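Local coordinates for uncharacterized protein conserved in bacteria (Streptococcus suis, PDB 4FZ4), which probably helps the surface antigen HP0197 mediate host cell attachment, by binding glycosaminoglycans, at residues A[36-41]-A[80-85]; A[14-19]-A[71-76]. All coordinates share one frame; numbering follows the deposited sequence.

Contact 1: A[36-41]-A[80-85]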
ATOM      1  N   SER A  36      -1.278  -0.155 -15.046  1.00 39.98           N
ATOM      2  CA  SER A  36      -1.879   1.124 -15.394  1.00 37.28           C
ATOM      3  C   SER A  36      -2.976   1.528 -14.422  1.00 38.45           C
ATOM      4  O   SER A  36      -3.112   2.708 -14.087  1.00 39.58           O
ATOM      5  CB  SER A  36      -2.441   1.057 -16.816  1.00 49.69           C
ATOM      6  OG  SER A  36      -3.267  -0.088 -16.978  1.00 62.35           O
ATOM      7  N   TYR A  37      -3.759   0.552 -13.969  1.00 30.62           N
ATOM      8  CA  TYR A  37      -4.831   0.842 -13.031  1.00 37.58           C
ATOM      9  C   TYR A  37      -4.294   1.185 -11.629  1.00 33.42           C
ATOM     10  O   TYR A  37      -4.700   2.180 -11.030  1.00 32.92           O
ATOM     11  CB  TYR A  37      -5.802  -0.339 -12.963  1.00 39.55           C
ATOM     12  CG  TYR A  37      -6.985  -0.077 -12.057  1.00 37.82           C
ATOM     13  CD1 TYR A  37      -6.900  -0.307 -10.689  1.00 40.23           C
ATOM     14  CD2 TYR A  37      -8.175   0.428 -12.564  1.00 43.03           C
ATOM     15  CE1 TYR A  37      -7.971  -0.046  -9.843  1.00 43.88           C
ATOM     16  CE2 TYR A  37      -9.254   0.698 -11.728  1.00 39.76           C
ATOM     17  CZ  TYR A  37      -9.144   0.452 -10.368  1.00 42.01           C
ATOM     18  OH  TYR A  37     -10.216   0.671  -9.542  1.00 52.17           O
ATOM     19  N   GLN A  38      -3.389   0.361 -11.106  1.00 28.18           N
ATOM     20  CA  GLN A  38      -2.800   0.619  -9.788  1.00 36.72           C
ATOM     21  C   GLN A  38      -2.033   1.940  -9.805  1.00 40.79           C
ATOM     22  O   GLN A  38      -2.060   2.698  -8.838  1.00 44.26           O
ATOM     23  CB  GLN A  38      -1.847  -0.519  -9.394  1.00 34.80           C
ATOM     24  CG  GLN A  38      -0.936  -0.195  -8.198  1.00 35.88           C
ATOM     25  CD  GLN A  38      -1.692   0.005  -6.892  1.00 29.61           C
ATOM     26  OE1 GLN A  38      -1.116   0.424  -5.881  1.00 36.82           O
ATOM     27  NE2 GLN A  38      -2.982  -0.295  -6.905  1.00 28.43           N
ATOM     28  N   LYS A  39      -1.353   2.212 -10.918  1.00 41.75           N
ATOM     29  CA  LYS A  39      -0.578   3.439 -11.073  1.00 41.08           C
ATOM     30  C   LYS A  39      -1.449   4.676 -10.846  1.00 45.76           C
ATOM     31  O   LYS A  39      -1.133   5.522 -10.008  1.00 43.32           O
ATOM     32  CB  LYS A  39       0.038   3.487 -12.474  1.00 40.73           C
ATOM     33  CG  LYS A  39       0.901   4.705 -12.735  1.00 44.48           C
ATOM     34  CD  LYS A  39       1.359   4.755 -14.180  1.00 64.28           C
ATOM     35  CE  LYS A  39       2.101   6.050 -14.465  1.00 79.13           C
ATOM     36  NZ  LYS A  39       1.267   7.250 -14.155  1.00 85.97           N
ATOM     37  N   ALA A  40      -2.550   4.772 -11.587  1.00 35.87           N
ATOM     38  CA  ALA A  40      -3.455   5.910 -11.458  1.00 39.14           C
ATOM     39  C   ALA A  40      -4.173   5.877 -10.122  1.00 43.02           C
ATOM     40  O   ALA A  40      -4.524   6.921  -9.567  1.00 51.42           O
ATOM     41  CB  ALA A  40      -4.472   5.911 -12.595  1.00 51.40           C
ATOM     42  N   LEU A  41      -4.402   4.676  -9.601  1.00 35.38           N
ATOM     43  CA  LEU A  41      -5.078   4.543  -8.314  1.00 34.60           C
ATOM     44  C   LEU A  41      -4.149   5.074  -7.222  1.00 33.47           C
ATOM     45  O   LEU A  41      -4.538   5.910  -6.405  1.00 38.14           O
ATOM     46  CB  LEU A  41      -5.430   3.078  -8.051  1.00 34.31           C
ATOM     47  CG  LEU A  41      -6.437   2.847  -6.931  1.00 33.94           C
ATOM     48  CD1 LEU A  41      -7.706   3.634  -7.239  1.00 32.43           C
ATOM     49  CD2 LEU A  41      -6.733   1.354  -6.799  1.00 29.25           C
ATOM     50  N   ILE A  80      -0.518   2.526   1.075  1.00 28.25           N
ATOM     51  CA  ILE A  80       0.927   2.569   0.859  1.00 23.85           C
ATOM     52  C   ILE A  80       1.462   1.140   0.768  1.00 26.86           C
ATOM     53  O   ILE A  80       2.297   0.827  -0.087  1.00 34.70           O
ATOM     54  CB  ILE A  80       1.646   3.287   2.014  1.00 29.26           C
ATOM     55  CG1 ILE A  80       1.350   4.792   1.942  1.00 26.58           C
ATOM     56  CG2 ILE A  80       3.156   3.009   1.948  1.00 14.97           C
ATOM     57  CD1 ILE A  80       1.789   5.561   3.178  1.00 21.95           C
ATOM     58  N   LYS A  81       0.974   0.269   1.650  1.00 32.59           N
ATOM     59  CA  LYS A  81       1.407  -1.125   1.642  1.00 30.07           C
ATOM     60  C   LYS A  81       1.116  -1.785   0.297  1.00 29.81           C
ATOM     61  O   LYS A  81       1.977  -2.460  -0.280  1.00 30.47           O
ATOM     62  CB  LYS A  81       0.717  -1.909   2.760  1.00 33.26           C
ATOM     63  CG  LYS A  81       1.617  -2.183   3.950  1.00 47.15           C
ATOM     64  CD  LYS A  81       2.884  -2.905   3.491  1.00 56.15           C
ATOM     65  CE  LYS A  81       3.892  -3.073   4.616  1.00 59.25           C
ATOM     66  NZ  LYS A  81       5.175  -3.648   4.103  1.00 61.36           N
ATOM     67  N   VAL A  82      -0.097  -1.582  -0.208  1.00 26.78           N
ATOM     68  CA  VAL A  82      -0.481  -2.165  -1.486  1.00 19.35           C
ATOM     69  C   VAL A  82       0.453  -1.710  -2.608  1.00 23.33           C
ATOM     70  O   VAL A  82       0.969  -2.535  -3.363  1.00 34.38           O
ATOM     71  CB  VAL A  82      -1.964  -1.830  -1.824  1.00 29.24           C
ATOM     72  CG1 VAL A  82      -2.318  -2.301  -3.232  1.00 28.52           C
ATOM     73  CG2 VAL A  82      -2.876  -2.523  -0.819  1.00 15.66           C
ATOM     74  N   GLU A  83       0.670  -0.405  -2.716  1.00 30.17           N
ATOM     75  CA  GLU A  83       1.562   0.136  -3.737  1.00 22.13           C
ATOM     76  C   GLU A  83       2.928  -0.519  -3.562  1.00 26.96           C
ATOM     77  O   GLU A  83       3.627  -0.813  -4.531  1.00 33.83           O
ATOM     78  CB  GLU A  83       1.678   1.652  -3.558  1.00 22.16           C
ATOM     79  CG  GLU A  83       2.833   2.291  -4.293  1.00 27.90           C
ATOM     80  CD  GLU A  83       2.701   2.228  -5.810  1.00 34.27           C
ATOM     81  OE1 GLU A  83       1.750   1.585  -6.312  1.00 36.90           O
ATOM     82  OE2 GLU A  83       3.557   2.826  -6.501  1.00 43.06           O
ATOM     83  N   ASN A  84       3.301  -0.753  -2.310  1.00 24.72           N
ATOM     84  CA  ASN A  84       4.587  -1.360  -1.990  1.00 16.41           C
ATOM     85  C   ASN A  84       4.621  -2.822  -2.458  1.00 27.06           C
ATOM     86  O   ASN A  84       5.534  -3.234  -3.169  1.00 25.36           O
ATOM     87  CB  ASN A  84       4.816  -1.278  -0.474  1.00 20.18           C
ATOM     88  CG  ASN A  84       6.243  -1.581  -0.082  1.00 27.66           C
ATOM     89  OD1 ASN A  84       6.853  -2.511  -0.601  1.00 32.46           O
ATOM     90  ND2 ASN A  84       6.785  -0.795   0.844  1.00 27.21           N
ATOM     91  N   TYR A  85       3.635  -3.611  -2.027  1.00 18.59           N
ATOM     92  CA  TYR A  85       3.540  -5.003  -2.446  1.00 24.76           C
ATOM     93  C   TYR A  85       3.588  -5.118  -3.963  1.00 26.68           C
ATOM     94  O   TYR A  85       4.326  -5.937  -4.509  1.00 32.67           O
ATOM     95  CB  TYR A  85       2.230  -5.625  -1.962  1.00 28.81           C
ATOM     96  CG  TYR A  85       2.156  -5.843  -0.472  1.00 30.67           C
ATOM     97  CD1 TYR A  85       3.310  -5.771   0.318  1.00 29.52           C
ATOM     98  CD2 TYR A  85       0.948  -6.187   0.145  1.00 20.67           C
ATOM     99  CE1 TYR A  85       3.271  -6.040   1.670  1.00 23.90           C
ATOM    100  CE2 TYR A  85       0.901  -6.466   1.511  1.00 30.37           C
ATOM    101  CZ  TYR A  85       2.072  -6.392   2.263  1.00 32.31           C
ATOM    102  OH  TYR A  85       2.063  -6.721   3.603  1.00 37.43           O
TER
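The carboxylate of Glu83 is the polar group to start from: Gln38 reaches it from across the contact, Tyr29 OH hydrogen-bonds its OE1, and Arg87 NE, one helical turn further on, forms a salt bridge with its OE2. Gln38 OE1 is modelled 3.1 Å from Glu83 OE1, though which way round the amide lies is uncertain. The firmer contact is made lower down the glutamine, where Gln38 CG comes within 3.7 Å of Glu83 OE1, so the carboxylate rests against the aliphatic part of the side chain as well as its end. The two flat groups are nearly coplanar, their planes only 27° apart, although the side chains themselves cross obliquely. Both side chains have much the same shape: CG stands anti to the backbone N in each, and a bend at chi2 follows (65° in Gln38, 66° in Glu83). Gln38 already leaves its helix toward its partner, whereas Glu83 sets off across that line and needs its bend to bring OE1 over. The amide end of Gln38 lies by Val82 CG1 and the start of the Glu83 side chain. All three touching residues are buried, and the paired charge of Arg87 probably helps keep Glu83 ionised there. The contact therefore joins the start of helix 36-55 to the middle of helix 66-95, with Tyr29 and Gln112 from loops packing on Gln38, Leu23 of helix 3-23 and Trp42 against Glu83, and Val130 of helix 123-152 covering Val82.

Contact 2: A[14-19]-A[71-76]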
ATOM      1  N   LYS A  14       3.827  11.535  10.819  1.00 34.54           N
ATOM      2  CA  LYS A  14       5.249  11.233  10.780  1.00 36.40           C
ATOM      3  C   LYS A  14       5.488   9.763  10.464  1.00 32.70           C
ATOM      4  O   LYS A  14       6.476   9.415   9.817  1.00 42.81           O
ATOM      5  CB  LYS A  14       5.908  11.607  12.114  1.00 49.53           C
ATOM      6  CG  LYS A  14       5.892  13.109  12.407  1.00 64.28           C
ATOM      7  CD  LYS A  14       6.633  13.447  13.699  1.00 75.37           C
ATOM      8  CE  LYS A  14       6.719  14.956  13.933  1.00 81.19           C
ATOM      9  NZ  LYS A  14       5.389  15.593  14.165  1.00 87.94           N
ATOM     10  N   GLU A  15       4.596   8.892  10.916  1.00 36.11           N
ATOM     11  CA  GLU A  15       4.765   7.480  10.612  1.00 42.57           C
ATOM     12  C   GLU A  15       4.541   7.333   9.106  1.00 37.19           C
ATOM     13  O   GLU A  15       5.240   6.575   8.429  1.00 42.27           O
ATOM     14  CB  GLU A  15       3.749   6.629  11.367  1.00 50.83           C
ATOM     15  CG  GLU A  15       4.149   5.163  11.465  1.00 65.82           C
ATOM     16  CD  GLU A  15       2.994   4.249  11.859  1.00 75.01           C
ATOM     17  OE1 GLU A  15       2.220   4.616  12.774  1.00 74.63           O
ATOM     18  OE2 GLU A  15       2.868   3.158  11.256  1.00 72.25           O
ATOM     19  N   LEU A  16       3.573   8.076   8.581  1.00 29.08           N
ATOM     20  CA  LEU A  16       3.280   8.020   7.149  1.00 29.57           C
ATOM     21  C   LEU A  16       4.422   8.604   6.339  1.00 31.90           C
ATOM     22  O   LEU A  16       4.657   8.194   5.197  1.00 33.90           O
ATOM     23  CB  LEU A  16       2.005   8.785   6.833  1.00 31.77           C
ATOM     24  CG  LEU A  16       0.735   8.149   7.381  1.00 31.99           C
ATOM     25  CD1 LEU A  16      -0.374   9.187   7.363  1.00 34.38           C
ATOM     26  CD2 LEU A  16       0.358   6.922   6.544  1.00 39.60           C
ATOM     27  N   GLU A  17       5.121   9.573   6.927  1.00 37.27           N
ATOM     28  CA  GLU A  17       6.258  10.207   6.262  1.00 34.69           C
ATOM     29  C   GLU A  17       7.376   9.186   6.129  1.00 40.36           C
ATOM     30  O   GLU A  17       8.059   9.122   5.108  1.00 48.19           O
ATOM     31  CB  GLU A  17       6.765  11.404   7.074  1.00 47.38           C
ATOM     32  CG  GLU A  17       5.777  12.551   7.196  1.00 55.64           C
ATOM     33  CD  GLU A  17       6.352  13.738   7.950  1.00 68.78           C
ATOM     34  OE1 GLU A  17       6.891  13.539   9.060  1.00 74.03           O
ATOM     35  OE2 GLU A  17       6.256  14.870   7.435  1.00 76.53           O
ATOM     36  N   LYS A  18       7.555   8.388   7.176  1.00 42.11           N
ATOM     37  CA  LYS A  18       8.584   7.360   7.191  1.00 41.45           C
ATOM     38  C   LYS A  18       8.215   6.284   6.177  1.00 38.65           C
ATOM     39  O   LYS A  18       9.064   5.816   5.419  1.00 43.93           O
ATOM     40  CB  LYS A  18       8.701   6.759   8.592  1.00 48.15           C
ATOM     41  CG  LYS A  18       9.705   5.626   8.704  1.00 55.95           C
ATOM     42  CD  LYS A  18      10.117   5.380  10.148  1.00 69.19           C
ATOM     43  CE  LYS A  18      10.856   6.593  10.718  1.00 76.93           C
ATOM     44  NZ  LYS A  18      11.354   6.401  12.116  1.00 72.34           N
ATOM     45  N   GLU A  19       6.939   5.913   6.158  1.00 39.03           N
ATOM     46  CA  GLU A  19       6.437   4.903   5.237  1.00 39.49           C
ATOM     47  C   GLU A  19       6.642   5.314   3.788  1.00 32.79           C
ATOM     48  O   GLU A  19       7.094   4.515   2.962  1.00 36.04           O
ATOM     49  CB  GLU A  19       4.950   4.656   5.485  1.00 50.38           C
ATOM     50  CG  GLU A  19       4.630   4.013   6.819  1.00 59.94           C
ATOM     51  CD  GLU A  19       5.178   2.604   6.933  1.00 66.84           C
ATOM     52  OE1 GLU A  19       4.856   1.917   7.926  1.00 67.43           O
ATOM     53  OE2 GLU A  19       5.931   2.182   6.032  1.00 73.28           O
ATOM     54  N   GLY A  71      -9.208   8.837  10.133  1.00 31.63           N
ATOM     55  CA  GLY A  71      -9.485   7.574   9.477  1.00 26.66           C
ATOM     56  C   GLY A  71      -8.813   7.502   8.120  1.00 31.12           C
ATOM     57  O   GLY A  71      -8.311   6.447   7.728  1.00 37.49           O
ATOM     58  N   ASP A  72      -8.804   8.626   7.404  1.00 34.10           N
ATOM     59  CA  ASP A  72      -8.190   8.704   6.078  1.00 31.60           C
ATOM     60  C   ASP A  72      -6.692   8.433   6.155  1.00 31.95           C
ATOM     61  O   ASP A  72      -6.104   7.809   5.261  1.00 33.60           O
ATOM     62  CB  ASP A  72      -8.429  10.091   5.461  1.00 32.67           C
ATOM     63  CG  ASP A  72      -9.791  10.209   4.794  1.00 38.35           C
ATOM     64  OD1 ASP A  72     -10.776   9.679   5.353  1.00 41.85           O
ATOM     65  OD2 ASP A  72      -9.881  10.841   3.716  1.00 42.95           O
ATOM     66  N   LEU A  73      -6.072   8.918   7.223  1.00 29.91           N
ATOM     67  CA  LEU A  73      -4.647   8.695   7.406  1.00 31.03           C
ATOM     68  C   LEU A  73      -4.414   7.202   7.568  1.00 33.51           C
ATOM     69  O   LEU A  73      -3.491   6.640   6.969  1.00 39.76           O
ATOM     70  CB  LEU A  73      -4.133   9.459   8.626  1.00 30.11           C
ATOM     71  CG  LEU A  73      -4.195  10.988   8.509  1.00 30.96           C
ATOM     72  CD1 LEU A  73      -3.307  11.608   9.591  1.00 28.23           C
ATOM     73  CD2 LEU A  73      -3.723  11.438   7.138  1.00 27.76           C
ATOM     74  N   ASN A  74      -5.261   6.556   8.366  1.00 33.24           N
ATOM     75  CA  ASN A  74      -5.159   5.115   8.576  1.00 30.74           C
ATOM     76  C   ASN A  74      -5.305   4.336   7.271  1.00 24.77           C
ATOM     77  O   ASN A  74      -4.547   3.405   7.014  1.00 30.64           O
ATOM     78  CB  ASN A  74      -6.219   4.636   9.560  1.00 32.69           C
ATOM     79  CG  ASN A  74      -5.980   5.143  10.961  1.00 46.56           C
ATOM     80  OD1 ASN A  74      -4.862   5.073  11.480  1.00 42.49           O
ATOM     81  ND2 ASN A  74      -7.032   5.647  11.591  1.00 59.72           N
ATOM     82  N   ASP A  75      -6.271   4.710   6.439  1.00 25.94           N
ATOM     83  CA  ASP A  75      -6.457   3.994   5.177  1.00 23.87           C
ATOM     84  C   ASP A  75      -5.234   4.202   4.288  1.00 29.02           C
ATOM     85  O   ASP A  75      -4.792   3.280   3.606  1.00 33.31           O
ATOM     86  CB  ASP A  75      -7.725   4.467   4.451  1.00 23.82           C
ATOM     87  CG  ASP A  75      -9.009   4.208   5.253  1.00 29.56           C
ATOM     88  OD1 ASP A  75      -8.987   3.395   6.209  1.00 31.91           O
ATOM     89  OD2 ASP A  75     -10.051   4.814   4.915  1.00 34.89           O
ATOM     90  N   PHE A  76      -4.673   5.408   4.319  1.00 33.88           N
ATOM     91  CA  PHE A  76      -3.507   5.729   3.503  1.00 28.13           C
ATOM     92  C   PHE A  76      -2.371   4.742   3.757  1.00 28.11           C
ATOM     93  O   PHE A  76      -1.729   4.246   2.822  1.00 31.85           O
ATOM     94  CB  PHE A  76      -3.050   7.161   3.799  1.00 31.04           C
ATOM     95  CG  PHE A  76      -2.014   7.676   2.842  1.00 28.50           C
ATOM     96  CD1 PHE A  76      -2.013   7.268   1.511  1.00 25.27           C
ATOM     97  CD2 PHE A  76      -1.030   8.563   3.271  1.00 23.83           C
ATOM     98  CE1 PHE A  76      -1.042   7.726   0.622  1.00 24.27           C
ATOM     99  CE2 PHE A  76      -0.054   9.029   2.396  1.00 31.34           C
ATOM    100  CZ  PHE A  76      -0.059   8.609   1.070  1.00 22.24           C
TER
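Leu16 is the residue common to every contact here: its CD1 meets the side chain of Leu73, while its CD2 meets both the backbone of Leu73 and the ring of Phe76. CD1 of Leu16 sits against the root of the opposing leucine, 4.0 Å from Leu73 CB, and is the same 4.0 Å from Leu73 CD2, with the two side chains crossing at about a right angle. CD2 of Leu16 approaches the Phe76 ring obliquely, 3.9 Å from Phe76 CD2. It also lies 3.9 Å from the carbonyl oxygen, Leu73 O, so it is the helix backbone and not just the side chains that it touches. Phe76 presents its ring there because CG stands anti to the backbone N (chi1 -170°), which carries the ring out from helix 66-95 to the Leu16 methyls. At its closest the backbone spacing is 8.0 Å, between Leu16 CA and Leu73 CA.

This close part is narrow. On the outer side of helix 3-23, Lys14, Glu17 and Lys18 are exposed and take no part, Glu17 pointing away from the other helix. Met53 of helix 36-55 packs on both Leu16 and Phe76, while Val12 and Val13 also touch Leu73, so the apolar patch extends well beyond the two segments. A nitrate ion, probably from the crystallisation liquor, lies about 4 Å from the Phe76 side chain.

What holds the segments is van der Waals contact and the burial of apolar surface: the local approach here rests on shape fit, with no directional bond across the segments.

From the N terminus, helix 3-23 supplies segment 14-19, and helix 36-55 begins with segment 36-41. The long helix 66-95 then answers both: residues 71-76 close contact 2 over 51 intervening residues, and 80-85 close contact 1 over 38. The segments alternate along the chain, so the two closures cross. Their centres lie about 15 Å apart, yet they touch, since Ile80 CD1 packs 3.9 Å from Leu16 CD2. Helix 66-95 is the shared element, receiving helix 3-23 nearer its start and helix 36-55 further along. Together the contacts tie the first three helices of this all-helical GAG-binding domain into one bundle.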